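PDB 4RU4: tail spike protein gp49 from Pseudomonas phage LKA1, which probably cleaves the O-specific polysaccharide of its Pseudomonas host as a lyase, helping the phage through the cell envelope during entry. Local coordinates for residues 46-50 / 51-55; 70-74 / 75-79; 338-342 / 343-347; 356-359 / 360-363. All coordinates share one frame; numbering follows the deposited sequence.

Interaction 1. Residues 46-50 / 51-55. With EDO (1,2-ethanediol), chain V.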
# COMPACT_ATOMS: atom_id res chain seq x y z
N PRO B 46 -49.58 -3.59 13.22
CA PRO B 46 -50.31 -4.51 12.34
C PRO B 46 -49.55 -5.79 12.08
O PRO B 46 -50.17 -6.83 11.90
CB PRO B 46 -50.48 -3.71 11.06
CG PRO B 46 -50.38 -2.26 11.51
CD PRO B 46 -49.39 -2.26 12.62
N HIS B 47 -48.23 -5.76 12.11
CA HIS B 47 -47.51 -6.99 11.77
C HIS B 47 -46.97 -7.77 12.98
O HIS B 47 -46.16 -8.68 12.84
CB HIS B 47 -46.45 -6.71 10.69
CG HIS B 47 -47.04 -6.14 9.43
ND1 HIS B 47 -48.13 -6.71 8.80
CD2 HIS B 47 -46.71 -5.05 8.70
CE1 HIS B 47 -48.44 -5.99 7.73
NE2 HIS B 47 -47.59 -4.98 7.65
N ALA B 48 -47.45 -7.43 14.17
CA ALA B 48 -47.24 -8.28 15.34
C ALA B 48 -47.88 -9.65 15.09
O ALA B 48 -48.98 -9.73 14.53
CB ALA B 48 -47.88 -7.64 16.57
N VAL B 49 -47.21 -10.71 15.52
CA VAL B 49 -47.70 -12.07 15.29
C VAL B 49 -48.46 -12.63 16.51
O VAL B 49 -49.48 -13.33 16.37
CB VAL B 49 -46.55 -12.99 14.85
CG1 VAL B 49 -47.01 -14.45 14.64
CG2 VAL B 49 -45.89 -12.43 13.59
N ALA B 50 -47.99 -12.28 17.70
CA ALA B 50 -48.55 -12.82 18.94
C ALA B 50 -48.31 -11.88 20.12
O ALA B 50 -47.32 -11.14 20.16
CB ALA B 50 -47.92 -14.20 19.24
N LEU B 51 -49.21 -11.94 21.10
CA LEU B 51 -49.06 -11.12 22.30
C LEU B 51 -47.74 -11.38 23.03
O LEU B 51 -47.31 -10.58 23.84
CB LEU B 51 -50.24 -11.33 23.24
CG LEU B 51 -51.54 -10.68 22.77
CD1 LEU B 51 -52.73 -11.01 23.73
CD2 LEU B 51 -51.33 -9.19 22.65
N SER B 52 -47.09 -12.50 22.73
CA SER B 52 -45.82 -12.79 23.39
C SER B 52 -44.62 -12.13 22.68
O SER B 52 -43.50 -12.19 23.19
CB SER B 52 -45.62 -14.30 23.47
OG SER B 52 -45.79 -14.86 22.19
N ASP B 53 -44.85 -11.51 21.52
CA ASP B 53 -43.80 -10.73 20.83
C ASP B 53 -43.31 -9.58 21.72
O ASP B 53 -44.09 -9.00 22.47
CB ASP B 53 -44.31 -10.09 19.53
CG ASP B 53 -44.52 -11.11 18.42
OD1 ASP B 53 -43.98 -12.23 18.51
OD2 ASP B 53 -45.24 -10.77 17.46
N GLU B 54 -42.04 -9.22 21.59
CA GLU B 54 -41.48 -8.12 22.36
C GLU B 54 -41.99 -6.77 21.87
O GLU B 54 -42.03 -6.50 20.67
CB GLU B 54 -39.94 -8.14 22.27
CG GLU B 54 -39.29 -9.35 22.96
CD GLU B 54 -39.29 -9.24 24.48
OE1 GLU B 54 -39.55 -8.14 25.01
OE2 GLU B 54 -39.01 -10.26 25.16
N ILE B 55 -42.35 -5.90 22.81
CA ILE B 55 -42.67 -4.53 22.47
C ILE B 55 -41.50 -3.83 21.72
O ILE B 55 -41.74 -3.11 20.75
CB ILE B 55 -43.09 -3.75 23.75
CG1 ILE B 55 -44.49 -4.20 24.20
CG2 ILE B 55 -43.03 -2.22 23.52
CD1 ILE B 55 -44.85 -3.87 25.68
C1 EDO V . -44.37 -3.70 13.76
O1 EDO V . -44.46 -4.76 14.70
C2 EDO V . -45.03 -4.20 12.50
O2 EDO V . -46.40 -3.81 12.52

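Interaction 2. Residues 70-74 / 75-79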
# COMPACT_ATOMS: atom_id res chain seq x y z
N VAL B 70 -34.47 5.74 10.67
CA VAL B 70 -34.69 5.43 12.08
C VAL B 70 -33.46 5.77 12.89
O VAL B 70 -32.34 5.37 12.56
CB VAL B 70 -35.03 3.93 12.24
CG1 VAL B 70 -35.22 3.56 13.72
CG2 VAL B 70 -36.29 3.61 11.43
N HIS B 71 -33.66 6.54 13.96
CA HIS B 71 -32.59 6.80 14.90
C HIS B 71 -32.85 6.01 16.18
O HIS B 71 -33.94 6.09 16.75
CB HIS B 71 -32.48 8.29 15.25
CG HIS B 71 -31.46 8.55 16.31
ND1 HIS B 71 -30.10 8.40 16.09
CD2 HIS B 71 -31.59 8.88 17.62
CE1 HIS B 71 -29.44 8.65 17.21
NE2 HIS B 71 -30.32 8.95 18.15
N ILE B 72 -31.86 5.24 16.61
CA ILE B 72 -32.00 4.41 17.80
C ILE B 72 -31.15 5.00 18.91
O ILE B 72 -29.94 4.89 18.89
CB ILE B 72 -31.53 2.96 17.53
CG1 ILE B 72 -32.33 2.33 16.39
CG2 ILE B 72 -31.63 2.09 18.80
CD1 ILE B 72 -32.07 0.83 16.20
N PRO B 73 -31.79 5.63 19.90
CA PRO B 73 -31.12 6.18 21.09
C PRO B 73 -30.47 5.06 21.86
O PRO B 73 -30.96 3.94 21.73
CB PRO B 73 -32.29 6.72 21.92
CG PRO B 73 -33.37 6.96 20.94
CD PRO B 73 -33.25 5.83 19.95
N SER B 74 -29.44 5.35 22.65
CA SER B 74 -28.89 4.41 23.63
C SER B 74 -30.00 3.68 24.35
O SER B 74 -30.96 4.29 24.81
CB SER B 74 -28.06 5.13 24.71
OG SER B 74 -26.78 5.44 24.21
N GLY B 75 -29.84 2.37 24.45
CA GLY B 75 -30.82 1.52 25.10
C GLY B 75 -30.53 0.10 24.67
O GLY B 75 -29.65 -0.13 23.82
N ASP B 76 -31.25 -0.86 25.24
CA ASP B 76 -30.94 -2.26 25.05
C ASP B 76 -32.25 -2.91 24.67
O ASP B 76 -33.06 -3.23 25.52
CB ASP B 76 -30.35 -2.83 26.36
CG ASP B 76 -29.72 -4.19 26.18
OD1 ASP B 76 -30.17 -5.01 25.35
OD2 ASP B 76 -28.74 -4.48 26.90
N TYR B 77 -32.47 -3.06 23.37
CA TYR B 77 -33.79 -3.42 22.85
C TYR B 77 -33.92 -4.93 22.64
O TYR B 77 -33.11 -5.55 21.93
CB TYR B 77 -34.00 -2.68 21.54
CG TYR B 77 -33.90 -1.17 21.68
CD1 TYR B 77 -32.68 -0.51 21.58
CD2 TYR B 77 -35.04 -0.41 21.91
CE1 TYR B 77 -32.59 0.86 21.71
CE2 TYR B 77 -34.97 0.96 22.03
CZ TYR B 77 -33.74 1.59 21.94
OH TYR B 77 -33.66 2.96 22.07
N GLN B 78 -34.92 -5.53 23.28
CA GLN B 78 -35.08 -6.98 23.24
C GLN B 78 -35.99 -7.35 22.10
O GLN B 78 -37.14 -6.89 22.03
CB GLN B 78 -35.68 -7.48 24.56
CG GLN B 78 -35.01 -6.87 25.81
CD GLN B 78 -33.54 -7.24 25.89
OE1 GLN B 78 -33.20 -8.43 26.04
NE2 GLN B 78 -32.65 -6.24 25.72
N ILE B 79 -35.50 -8.20 21.19
CA ILE B 79 -36.30 -8.59 20.04
C ILE B 79 -36.38 -10.11 19.91
O ILE B 79 -35.42 -10.82 20.19
CB ILE B 79 -35.79 -7.96 18.73
CG1 ILE B 79 -34.39 -8.48 18.38
CG2 ILE B 79 -35.81 -6.43 18.86
CD1 ILE B 79 -33.91 -8.19 16.95

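Interaction 3. Residues 338-342 / 343-347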
# COMPACT_ATOMS: atom_id res chain seq x y z
N CYS B 338 -9.71 -9.81 -6.91
CA CYS B 338 -9.99 -9.31 -5.56
C CYS B 338 -8.68 -9.29 -4.78
O CYS B 338 -7.71 -9.94 -5.18
CB CYS B 338 -10.95 -10.25 -4.85
SG CYS B 338 -12.63 -10.26 -5.50
N SER B 339 -8.64 -8.59 -3.64
CA SER B 339 -7.40 -8.50 -2.88
C SER B 339 -7.61 -8.16 -1.41
O SER B 339 -8.67 -7.62 -1.03
CB SER B 339 -6.43 -7.46 -3.49
OG SER B 339 -7.03 -6.17 -3.61
N TYR B 340 -6.60 -8.52 -0.60
CA TYR B 340 -6.40 -7.96 0.75
C TYR B 340 -5.19 -7.02 0.64
O TYR B 340 -4.17 -7.38 0.05
CB TYR B 340 -6.13 -9.05 1.80
CG TYR B 340 -7.34 -9.91 2.17
CD1 TYR B 340 -7.76 -10.94 1.35
CD2 TYR B 340 -8.05 -9.68 3.35
CE1 TYR B 340 -8.89 -11.72 1.67
CE2 TYR B 340 -9.17 -10.47 3.68
CZ TYR B 340 -9.57 -11.48 2.84
OH TYR B 340 -10.67 -12.24 3.14
N GLU B 341 -5.28 -5.84 1.24
CA GLU B 341 -4.20 -4.86 1.17
C GLU B 341 -4.08 -4.18 2.54
O GLU B 341 -5.10 -3.83 3.14
CB GLU B 341 -4.55 -3.80 0.10
CG GLU B 341 -4.69 -4.46 -1.28
CD GLU B 341 -5.26 -3.58 -2.38
OE1 GLU B 341 -5.62 -2.42 -2.11
OE2 GLU B 341 -5.39 -4.10 -3.53
N ASN B 342 -2.85 -4.03 3.01
CA ASN B 342 -2.59 -3.36 4.28
C ASN B 342 -3.36 -3.99 5.42
O ASN B 342 -3.91 -3.27 6.25
CB ASN B 342 -2.93 -1.88 4.22
CG ASN B 342 -2.19 -1.14 3.12
OD1 ASN B 342 -2.80 -0.51 2.27
ND2 ASN B 342 -0.88 -1.20 3.14
N CYS B 343 -3.41 -5.32 5.46
CA CYS B 343 -4.11 -6.04 6.52
C CYS B 343 -3.13 -6.80 7.41
O CYS B 343 -2.10 -7.31 6.92
CB CYS B 343 -5.10 -7.04 5.90
SG CYS B 343 -6.54 -6.24 5.14
N THR B 344 -3.45 -6.87 8.69
CA THR B 344 -2.78 -7.78 9.60
C THR B 344 -3.65 -9.04 9.68
O THR B 344 -4.82 -8.98 10.08
CB THR B 344 -2.60 -7.15 11.01
OG1 THR B 344 -1.85 -5.93 10.88
CG2 THR B 344 -1.86 -8.12 11.97
N ILE B 345 -3.10 -10.17 9.26
CA ILE B 345 -3.86 -11.42 9.20
C ILE B 345 -3.23 -12.47 10.10
O ILE B 345 -2.18 -13.03 9.78
CB ILE B 345 -3.95 -11.95 7.73
CG1 ILE B 345 -4.53 -10.86 6.81
CG2 ILE B 345 -4.78 -13.28 7.65
CD1 ILE B 345 -4.49 -11.20 5.30
N TYR B 346 -3.85 -12.72 11.26
CA TYR B 346 -3.38 -13.79 12.12
C TYR B 346 -4.09 -15.06 11.72
O TYR B 346 -5.31 -15.10 11.77
CB TYR B 346 -3.75 -13.50 13.57
CG TYR B 346 -3.03 -12.28 14.13
CD1 TYR B 346 -1.73 -12.39 14.59
CD2 TYR B 346 -3.66 -11.03 14.20
CE1 TYR B 346 -1.06 -11.27 15.15
CE2 TYR B 346 -3.02 -9.92 14.74
CZ TYR B 346 -1.72 -10.04 15.21
OH TYR B 346 -1.07 -8.94 15.75
N GLY B 347 -3.33 -16.10 11.34
CA GLY B 347 -3.95 -17.40 11.11
C GLY B 347 -4.08 -17.75 9.63
O GLY B 347 -4.87 -18.61 9.27

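Interaction 4. Residues 356-359 / 360-363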
# COMPACT_ATOMS: atom_id res chain seq x y z
N ILE B 356 -5.82 -13.02 -7.86
CA ILE B 356 -5.95 -12.65 -6.45
C ILE B 356 -4.61 -12.14 -5.90
O ILE B 356 -3.57 -12.71 -6.20
CB ILE B 356 -6.34 -13.88 -5.64
CG1 ILE B 356 -7.66 -14.48 -6.15
CG2 ILE B 356 -6.34 -13.57 -4.13
CD1 ILE B 356 -8.84 -13.54 -6.20
N SER B 357 -4.63 -11.07 -5.10
CA SER B 357 -3.37 -10.52 -4.59
C SER B 357 -3.49 -10.23 -3.10
O SER B 357 -4.59 -9.89 -2.61
CB SER B 357 -2.97 -9.24 -5.33
OG SER B 357 -3.18 -9.39 -6.74
N TYR B 358 -2.37 -10.38 -2.39
CA TYR B 358 -2.18 -9.84 -1.04
C TYR B 358 -1.06 -8.81 -1.16
O TYR B 358 0.00 -9.12 -1.70
CB TYR B 358 -1.78 -10.96 -0.06
CG TYR B 358 -2.92 -11.89 0.20
CD1 TYR B 358 -3.23 -12.90 -0.70
CD2 TYR B 358 -3.75 -11.71 1.31
CE1 TYR B 358 -4.33 -13.75 -0.49
CE2 TYR B 358 -4.86 -12.53 1.52
CZ TYR B 358 -5.13 -13.56 0.62
OH TYR B 358 -6.23 -14.38 0.80
N ARG B 359 -1.30 -7.58 -0.68
CA ARG B 359 -0.33 -6.50 -0.85
C ARG B 359 -0.05 -5.82 0.47
O ARG B 359 -0.98 -5.31 1.11
CB ARG B 359 -0.86 -5.43 -1.81
CG ARG B 359 -1.32 -5.98 -3.16
CD ARG B 359 -1.91 -4.85 -4.01
NE ARG B 359 -1.96 -5.21 -5.43
CZ ARG B 359 -3.07 -5.45 -6.12
NH1 ARG B 359 -4.27 -5.36 -5.56
NH2 ARG B 359 -2.97 -5.78 -7.41
N HIS B 360 1.23 -5.78 0.86
CA HIS B 360 1.60 -5.11 2.11
C HIS B 360 0.77 -5.62 3.29
O HIS B 360 0.37 -4.83 4.16
CB HIS B 360 1.47 -3.58 1.96
CG HIS B 360 2.63 -2.96 1.22
ND1 HIS B 360 2.59 -1.68 0.69
CD2 HIS B 360 3.87 -3.44 0.95
CE1 HIS B 360 3.75 -1.42 0.10
NE2 HIS B 360 4.55 -2.46 0.26
N CYS B 361 0.52 -6.93 3.31
CA CYS B 361 -0.08 -7.58 4.47
C CYS B 361 0.97 -8.19 5.39
O CYS B 361 2.05 -8.60 4.94
CB CYS B 361 -1.03 -8.69 4.04
SG CYS B 361 -2.46 -8.04 3.17
N THR B 362 0.63 -8.30 6.67
CA THR B 362 1.42 -9.11 7.60
C THR B 362 0.55 -10.32 7.90
O THR B 362 -0.62 -10.17 8.30
CB THR B 362 1.72 -8.32 8.90
OG1 THR B 362 2.31 -7.06 8.55
CG2 THR B 362 2.69 -9.08 9.81
N ILE B 363 1.11 -11.52 7.72
CA ILE B 363 0.31 -12.75 7.82
C ILE B 363 1.06 -13.78 8.66
O ILE B 363 2.24 -14.06 8.37
CB ILE B 363 -0.01 -13.36 6.41
CG1 ILE B 363 -0.38 -12.27 5.39
CG2 ILE B 363 -1.12 -14.45 6.52
CD1 ILE B 363 -0.59 -12.78 3.94

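Interaction 1. Residues 46-50 / 51-55
Asp53 reaches back along its own chain and grips the backbone N-H groups of Val49 and Ala50, four and three residues earlier, with one carboxylate oxygen. Val49 N lies 2.8 Å from Asp53 OD2 and meets it nearly along the C-O bond, whereas Ala50 N, 3.1 Å from the same OD2, comes from well above the carboxylate plane. The backbone adds a third bond: Asp53 N donates to Ala50 O at 2.8 Å, closing a type I turn from Ala50 to Asp53. With chi1 at -72° the carboxylate stands beside Asp53's own N, and from there it faces the N-H groups of Val49 and Ala50. Ala50 brings only a small methyl to the turn, its CB 3.7 Å from Ser52 OG. Farther back, His47 N donates to O2 of a 1,2-ethanediol, probably from the crystallisation liquor, at 2.7 Å. Outside the loop, OD1 of Asp53 is held by a salt bridge to Arg81 and a hydrogen bond to Asn80. With both oxygens engaged, the carboxylate can hardly rotate, and its negative charge, probably stabilised by Arg81, holds together the loop leading into helix 55-65.

Interaction 2. Residues 70-74 / 75-79
Between Ile72 and Tyr77 the chain turns a corner from strand 70-72 into strand 75-79, passing through Pro73 and Ser74 to Gly75, whose phi of 163° and psi of 175° lie in an extended region that residues with a side chain rarely enter. Tyr77 reaches back across this corner. Its chi1 of -58° sets the ring beside its own backbone N, and from there the phenol spans the bend: OH donates to Pro73 O at 2.9 Å, from above the carbonyl plane, while that oxygen lies in the plane of the ring at its edge. Proline suits the site because its ring fixes phi and leaves no N-H to satisfy, and its CD lies 3.6 Å from Tyr77 OH. The ring also has an apolar partner, for Ile72 CG2 approaches Tyr77 CE1 obliquely to 3.3 Å, the two side chains sliding past each other in opposite directions. Farther on, Gln78 NE2 donates to Asp76 O at 3.0 Å, a bond within strand 75-79. Ser74 OG turns to Thr97, and Ser74 also packs on Pro69 of the second subunit. Helix 55-65 lies against the corner, with Leu60 on Ile72 and Asp56 on Tyr77, while strand 89-93 pairs in parallel with 70-72 and strand 98-107 with 75-79.

Interaction 3. Residues 338-342 / 343-347
Cys343, Tyr340 and Asn342 carry the corner where strand 338-341 gives way to strand 344-345. Cys343 points its sulfur back at the tyrosine: SG lies near the plane of the Tyr340 ring, at its edge, 4.2 Å from CD2. The chi1 of -71° that places SG beside its own backbone N makes this possible. Ile345 completes the apolar group, its CD1 approaching Tyr340 CD2 obliquely at 4.3 Å. A compact thiol and a branched aliphatic chain suit the inside of the bend, while the tyrosine ends in a hydrogen bond from OH to the carbonyl of Asp330. Asn342 makes the turn itself. Its phi of 55° and psi of 43° are left-handed helical values, which asparagine adopts more readily than most residues, and its side chain points away from the cysteine and packs against Glu341 of the second subunit and Asn342 of the third. Such bends between strands belong to the parallel beta-helix of the pectin lyase-like family. On the side away from the tyrosine, Ser339 OG donates to Glu341 OE2 at 2.6 Å, and Glu341 is further bound by Arg359 and Arg314. The corner therefore separates two kinds of chemistry: apolar and sulfur contacts around Tyr340 within the coil, and a buried carboxylate, probably kept ionised by its two arginines, toward the neighbouring subunits.

Interaction 4. Residues 356-359 / 360-363
Tyr358 turns one edge of its ring to Cys361: the sulfur SG lies near the ring plane, 4.3 Å from CD2. Ile363 comes to the same carbon from another direction, its CD1 standing obliquely to the ring and 4.2 Å from Tyr358 CD2, and thiol and isoleucine thus share one corner of the ring. The phenol end of Tyr358 points on to the carbonyl of Thr350, its hydrogen-bond partner, and its ring plane is almost parallel to that of Tyr340, about 5° apart, in the preceding coil. Stacks of like side chains from successive coils are a known feature of the parallel beta-helix, the fold of the pectin lyase-like family, in which each coil repeats the course of the last. Arg359 leaves the strand on the other side from the tyrosine. Its chain is extended from CG to NE, which brings the guanidinium back along the strand until one face covers Ser357 CB, 3.9 Å from its plane; a small serine leaves room for this flat group, whose NH1 is paired with Glu341. The bend that follows is made by His360, whose phi of 52° and psi of 39° are left-handed helical, and the residue lies among the three subunits, a place that suits a ring carrying a polar nitrogen: the imidazole meets His360 of both other copies edge-to-face, and NE2 is hydrogen-bonded to Asp385 of the second subunit.

Overall arrangement
Interactions 1 and 2 lie toward the N-terminal end of the chain, their centres about 17 Å apart, and meet where Glu54 CB packs on Gln78 O at 3.1 Å; the side chain of Leu51 in interaction 1 is about 4 Å from a bound sodium ion. Interactions 3 and 4 belong to adjacent coils, with centres only about 5 Å apart. They are joined by the salt bridge from Arg359 NH1 to Glu341 OE2, 2.6 Å, and by a probable hydrogen bond between Ile345 N and Thr362 O. Interaction 2 lies about 33 Å from interaction 3 between centres. All four are away from the calcium site of Gly368 and Asp394.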